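Local coordinates for protein excinuclease ABC, subunit A. (Deinococcus radiodurans, PDB 2VF7) that binds ATP and DNA as a zinc-containing ABC ATPase of the UvrA family, and probably takes part in recognising damaged DNA for excision repair, at residues Cys151-Gly156 with Glu286-His291; Arg159-Thr164 with Arg277-Met282. The protein carries 1 engineered substitution. One frame throughout, in Å; residues are numbered along the deposited sequence.

Contact 1: residues Cys151-Gly156 with Glu286-His291. With ZN (zinc ion), chain F.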
# COMPACT_ATOMS: atom_id res chain seq x y z
N CYS A 151 10.07 -1.81 -28.67
CA CYS A 151 11.14 -2.00 -29.64
C CYS A 151 12.39 -2.53 -28.93
O CYS A 151 12.80 -1.97 -27.92
CB CYS A 151 11.45 -0.67 -30.34
SG CYS A 151 12.99 -0.59 -31.26
N PRO A 152 12.98 -3.63 -29.45
CA PRO A 152 14.18 -4.25 -28.85
C PRO A 152 15.49 -3.43 -28.93
O PRO A 152 16.42 -3.69 -28.16
CB PRO A 152 14.33 -5.57 -29.64
CG PRO A 152 13.06 -5.73 -30.44
CD PRO A 152 12.51 -4.35 -30.65
N GLU A 153 15.55 -2.46 -29.85
CA GLU A 153 16.70 -1.54 -30.00
C GLU A 153 16.82 -0.53 -28.85
O GLU A 153 17.92 -0.32 -28.32
CB GLU A 153 16.60 -0.78 -31.32
CG GLU A 153 17.43 -1.35 -32.46
CD GLU A 153 18.51 -0.39 -32.97
OE1 GLU A 153 19.23 0.21 -32.15
OE2 GLU A 153 18.63 -0.26 -34.20
N CYS A 154 15.71 0.10 -28.48
CA CYS A 154 15.73 1.18 -27.49
C CYS A 154 15.03 0.75 -26.21
O CYS A 154 15.18 1.39 -25.17
CB CYS A 154 15.10 2.45 -28.07
SG CYS A 154 13.42 2.24 -28.71
N HIS A 155 14.30 -0.36 -26.31
CA HIS A 155 13.46 -0.91 -25.23
C HIS A 155 12.31 0.02 -24.88
O HIS A 155 11.97 0.21 -23.71
CB HIS A 155 14.27 -1.28 -23.99
CG HIS A 155 15.37 -2.26 -24.25
ND1 HIS A 155 16.70 -1.94 -24.09
CD2 HIS A 155 15.34 -3.55 -24.66
CE1 HIS A 155 17.44 -2.99 -24.39
NE2 HIS A 155 16.64 -3.98 -24.74
N GLY A 156 11.72 0.62 -25.92
CA GLY A 156 10.55 1.48 -25.76
C GLY A 156 10.85 2.92 -25.44
O GLY A 156 9.92 3.69 -25.19
N GLU A 286 18.41 9.21 -32.04
CA GLU A 286 17.11 8.60 -32.27
C GLU A 286 17.27 7.13 -32.68
O GLU A 286 18.09 6.80 -33.55
CB GLU A 286 16.30 9.36 -33.32
CG GLU A 286 16.32 10.89 -33.16
CD GLU A 286 17.46 11.56 -33.94
OE1 GLU A 286 17.39 11.59 -35.19
OE2 GLU A 286 18.40 12.07 -33.29
N CYS A 287 16.51 6.26 -32.02
CA CYS A 287 16.39 4.85 -32.39
C CYS A 287 16.13 4.73 -33.89
O CYS A 287 15.30 5.47 -34.42
CB CYS A 287 15.22 4.23 -31.65
SG CYS A 287 14.98 2.51 -31.96
N PRO A 288 16.88 3.84 -34.59
CA PRO A 288 16.70 3.64 -36.04
C PRO A 288 15.69 2.55 -36.46
O PRO A 288 15.24 2.56 -37.60
CB PRO A 288 18.11 3.28 -36.52
CG PRO A 288 18.87 2.83 -35.27
CD PRO A 288 17.97 3.01 -34.07
N LEU A 289 15.34 1.64 -35.55
CA LEU A 289 14.29 0.64 -35.81
C LEU A 289 12.86 1.22 -35.64
O LEU A 289 11.91 0.70 -36.20
CB LEU A 289 14.49 -0.62 -34.94
CG LEU A 289 13.59 -1.84 -35.20
CD1 LEU A 289 14.02 -2.62 -36.45
CD2 LEU A 289 13.54 -2.76 -33.99
N CYS A 290 12.74 2.27 -34.84
CA CYS A 290 11.48 3.00 -34.67
C CYS A 290 11.80 4.50 -34.59
O CYS A 290 12.00 5.07 -33.50
CB CYS A 290 10.72 2.50 -33.43
SG CYS A 290 11.67 2.50 -31.87
N HIS A 291 11.83 5.13 -35.77
CA HIS A 291 12.42 6.46 -35.95
C HIS A 291 11.69 7.60 -35.23
O HIS A 291 11.37 8.62 -35.83
CB HIS A 291 12.52 6.78 -37.45
CG HIS A 291 13.08 5.66 -38.27
ND1 HIS A 291 12.31 4.62 -38.74
CD2 HIS A 291 14.33 5.43 -38.73
CE1 HIS A 291 13.06 3.79 -39.44
NE2 HIS A 291 14.29 4.26 -39.45
ZN ZN F . 13.30 1.80 -30.93
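Cys151 and Cys154 face Cys287 and Cys290 across a zinc ion that all four SG atoms bind, a Cys4 site made of two Cys-Pro-x-Cys turns. The bonds run from 2.0 Å for Cys290 SG to zinc up to 2.4 Å for Cys151 SG to zinc. The first cysteine of each turn holds SG anti to its backbone N (chi1 165° in Cys151), the second sets SG between N and the carbonyl carbon; this alternation turns both sulfurs toward the same ion. Weak N-H...S bonds, Glu153 N to Cys151 SG and Cys290 N to Cys287 SG, may temper the sulfur charge.

Leu289 reaches over with CD2, 3.5 Å from Cys151 SG and 3.8 Å from Pro152 CD; an apolar methyl suits a place against both sulfur and proline ring. Glu153 bends at chi2 (-118°) and crosses Pro288, with OE2 3.3 Å from Pro288 CG. Each proline ring restricts phi, which suits a turn presenting two sulfurs to one ion.

The zinc ties together loops 130 residues apart in sequence: one between helix 116-127 and strand 159-162, the other between strand 283-286 and helix 309-314, at one end of the antiparallel strand pair.

Contact 2: residues Arg159-Thr164 with Arg277-Met282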
# COMPACT_ATOMS: atom_id res chain seq x y z
N ARG A 159 14.88 6.47 -28.12
CA ARG A 159 16.24 6.99 -28.28
C ARG A 159 17.27 5.91 -27.92
O ARG A 159 17.05 5.09 -27.01
CB ARG A 159 16.47 8.21 -27.37
CG ARG A 159 15.52 9.39 -27.53
CD ARG A 159 15.89 10.28 -28.71
NE ARG A 159 17.05 11.12 -28.42
CZ ARG A 159 17.54 12.04 -29.24
NH1 ARG A 159 16.98 12.26 -30.42
NH2 ARG A 159 18.60 12.75 -28.89
N VAL A 160 18.41 5.94 -28.61
CA VAL A 160 19.50 4.99 -28.39
C VAL A 160 20.70 5.70 -27.72
O VAL A 160 21.16 6.73 -28.22
CB VAL A 160 19.90 4.28 -29.72
CG1 VAL A 160 21.36 3.83 -29.72
CG2 VAL A 160 18.97 3.11 -29.99
N TYR A 161 21.19 5.12 -26.61
CA TYR A 161 22.18 5.78 -25.75
C TYR A 161 23.56 5.12 -25.70
O TYR A 161 23.70 3.95 -25.35
CB TYR A 161 21.62 5.94 -24.32
CG TYR A 161 20.45 6.91 -24.21
CD1 TYR A 161 19.14 6.44 -24.17
CD2 TYR A 161 20.66 8.29 -24.14
CE1 TYR A 161 18.07 7.31 -24.08
CE2 TYR A 161 19.60 9.17 -24.06
CZ TYR A 161 18.30 8.68 -24.03
OH TYR A 161 17.25 9.55 -23.94
N THR A 162 24.59 5.89 -26.06
CA THR A 162 25.95 5.38 -26.03
C THR A 162 26.88 6.20 -25.13
O THR A 162 26.48 7.20 -24.53
CB THR A 162 26.58 5.25 -27.44
OG1 THR A 162 26.13 6.31 -28.28
CG2 THR A 162 26.21 3.92 -28.07
N VAL A 163 28.11 5.73 -25.05
CA VAL A 163 29.11 6.32 -24.19
C VAL A 163 30.47 6.13 -24.88
O VAL A 163 30.72 5.10 -25.52
CB VAL A 163 29.02 5.69 -22.78
CG1 VAL A 163 29.97 4.52 -22.61
CG2 VAL A 163 29.24 6.73 -21.75
N THR A 164 31.32 7.14 -24.80
CA THR A 164 32.63 7.10 -25.47
C THR A 164 33.72 7.52 -24.52
O THR A 164 33.43 7.98 -23.42
CB THR A 164 32.68 8.02 -26.70
OG1 THR A 164 32.22 9.31 -26.34
CG2 THR A 164 31.83 7.48 -27.84
N ARG A 277 23.01 14.55 -14.21
CA ARG A 277 24.48 14.55 -14.13
C ARG A 277 25.05 13.48 -15.06
O ARG A 277 25.83 13.77 -15.96
CB ARG A 277 24.95 14.28 -12.70
CG ARG A 277 26.45 14.26 -12.55
CD ARG A 277 26.88 13.29 -11.46
NE ARG A 277 28.34 13.15 -11.45
CZ ARG A 277 29.02 12.05 -11.79
NH1 ARG A 277 28.38 10.93 -12.15
NH2 ARG A 277 30.36 12.06 -11.76
N VAL A 278 24.62 12.24 -14.80
CA VAL A 278 24.92 11.06 -15.61
C VAL A 278 24.74 11.29 -17.13
O VAL A 278 25.57 10.89 -17.94
CB VAL A 278 24.08 9.85 -15.06
CG1 VAL A 278 23.49 8.98 -16.15
CG2 VAL A 278 24.92 9.04 -14.08
N GLN A 279 23.66 11.99 -17.48
CA GLN A 279 23.33 12.28 -18.86
C GLN A 279 24.34 13.21 -19.53
O GLN A 279 24.44 13.22 -20.74
CB GLN A 279 21.91 12.85 -18.95
CG GLN A 279 21.08 12.33 -20.11
CD GLN A 279 19.59 12.59 -19.93
OE1 GLN A 279 19.13 12.93 -18.83
NE2 GLN A 279 18.83 12.43 -21.02
N GLY A 280 25.09 13.98 -18.74
CA GLY A 280 26.19 14.79 -19.26
C GLY A 280 27.37 14.02 -19.84
O GLY A 280 28.19 14.58 -20.57
N TYR A 281 27.48 12.73 -19.51
CA TYR A 281 28.57 11.87 -19.99
C TYR A 281 28.07 10.85 -21.02
O TYR A 281 28.75 9.84 -21.29
CB TYR A 281 29.23 11.14 -18.81
CG TYR A 281 29.51 12.06 -17.65
CD1 TYR A 281 30.68 12.82 -17.61
CD2 TYR A 281 28.60 12.19 -16.59
CE1 TYR A 281 30.94 13.68 -16.55
CE2 TYR A 281 28.86 13.05 -15.53
CZ TYR A 281 30.03 13.79 -15.52
OH TYR A 281 30.31 14.65 -14.48
N MET A 282 26.90 11.12 -21.59
CA MET A 282 26.28 10.24 -22.56
C MET A 282 26.11 10.93 -23.90
O MET A 282 26.21 12.16 -23.99
CB MET A 282 24.93 9.77 -22.07
CG MET A 282 24.95 8.44 -21.34
SD MET A 282 23.29 7.94 -20.83
CE MET A 282 23.13 8.90 -19.35
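Val163 and Met282 bring their CA atoms to 5.1 Å where the chain running on from strand 159-162 passes the turn that leads out of helix 272-278. The surroundings are a two-stranded antiparallel sheet formed by strands far apart in sequence, 159-162 and 283-286, with Thr162 paired to Ile283, and Met282 stands just before that second strand. The turn itself is held by backbone bonds three residues apart, such as Gly280 N to Arg277 O at 2.9 Å.

Side chains join the two segments by packing alone. Met282 makes a Met-aromatic contact with Tyr161: SD lies 5.1 Å from the ring centroid and 48° off the ring normal, an oblique approach, with CD2 of Tyr161 the nearest ring atom at 4.2 Å from SD. An extended chi2 (-178°) sets SD anti to CA, and the polarisable sulfur suits a spot beside an aromatic ring. Val262 and Phe266 of helix 258-268 are the methionine's other neighbours. Tyr161 suits its place because its broad ring serves two partners, Met282 and Phe266, whose ring meets it with planes at about 45°.

Nearer the backbone of the same methionine, CA and CG lie against the carbonyl of Thr162, CG at 3.7 Å from Thr162 O. Tyr281 turns its ring from the strand, CE2 standing 3.9 Å over the centre of the Arg277 guanidinium, whose NH2 bonds Trp184 O. Its carbonyl stays at the interface: Tyr281 O accepts a bond from Ser167 OG and touches Val163 CG2 at 3.2 Å.

Contact 2 is nested inside the loop closed by contact 1, their centres about 16 Å apart, and the chain enclosed by contact 2 carries most of the UvrA DNA-binding region. The antiparallel strands 159-162 and 283-286 connect the zinc turns with contact 2. The two contacts also touch directly: Cys154 CB packs on Arg159 O at 3.5 Å, Glu153 OE1 lies 3.6 Å from Val160 CG2, and Glu286 OE2 forms a long, weak ion pair with Arg159 NH1. The Tyr161 side chain lies about 10 Å from the zinc ion, so contact 2 is a neighbour of the metal site and takes no part in its coordination.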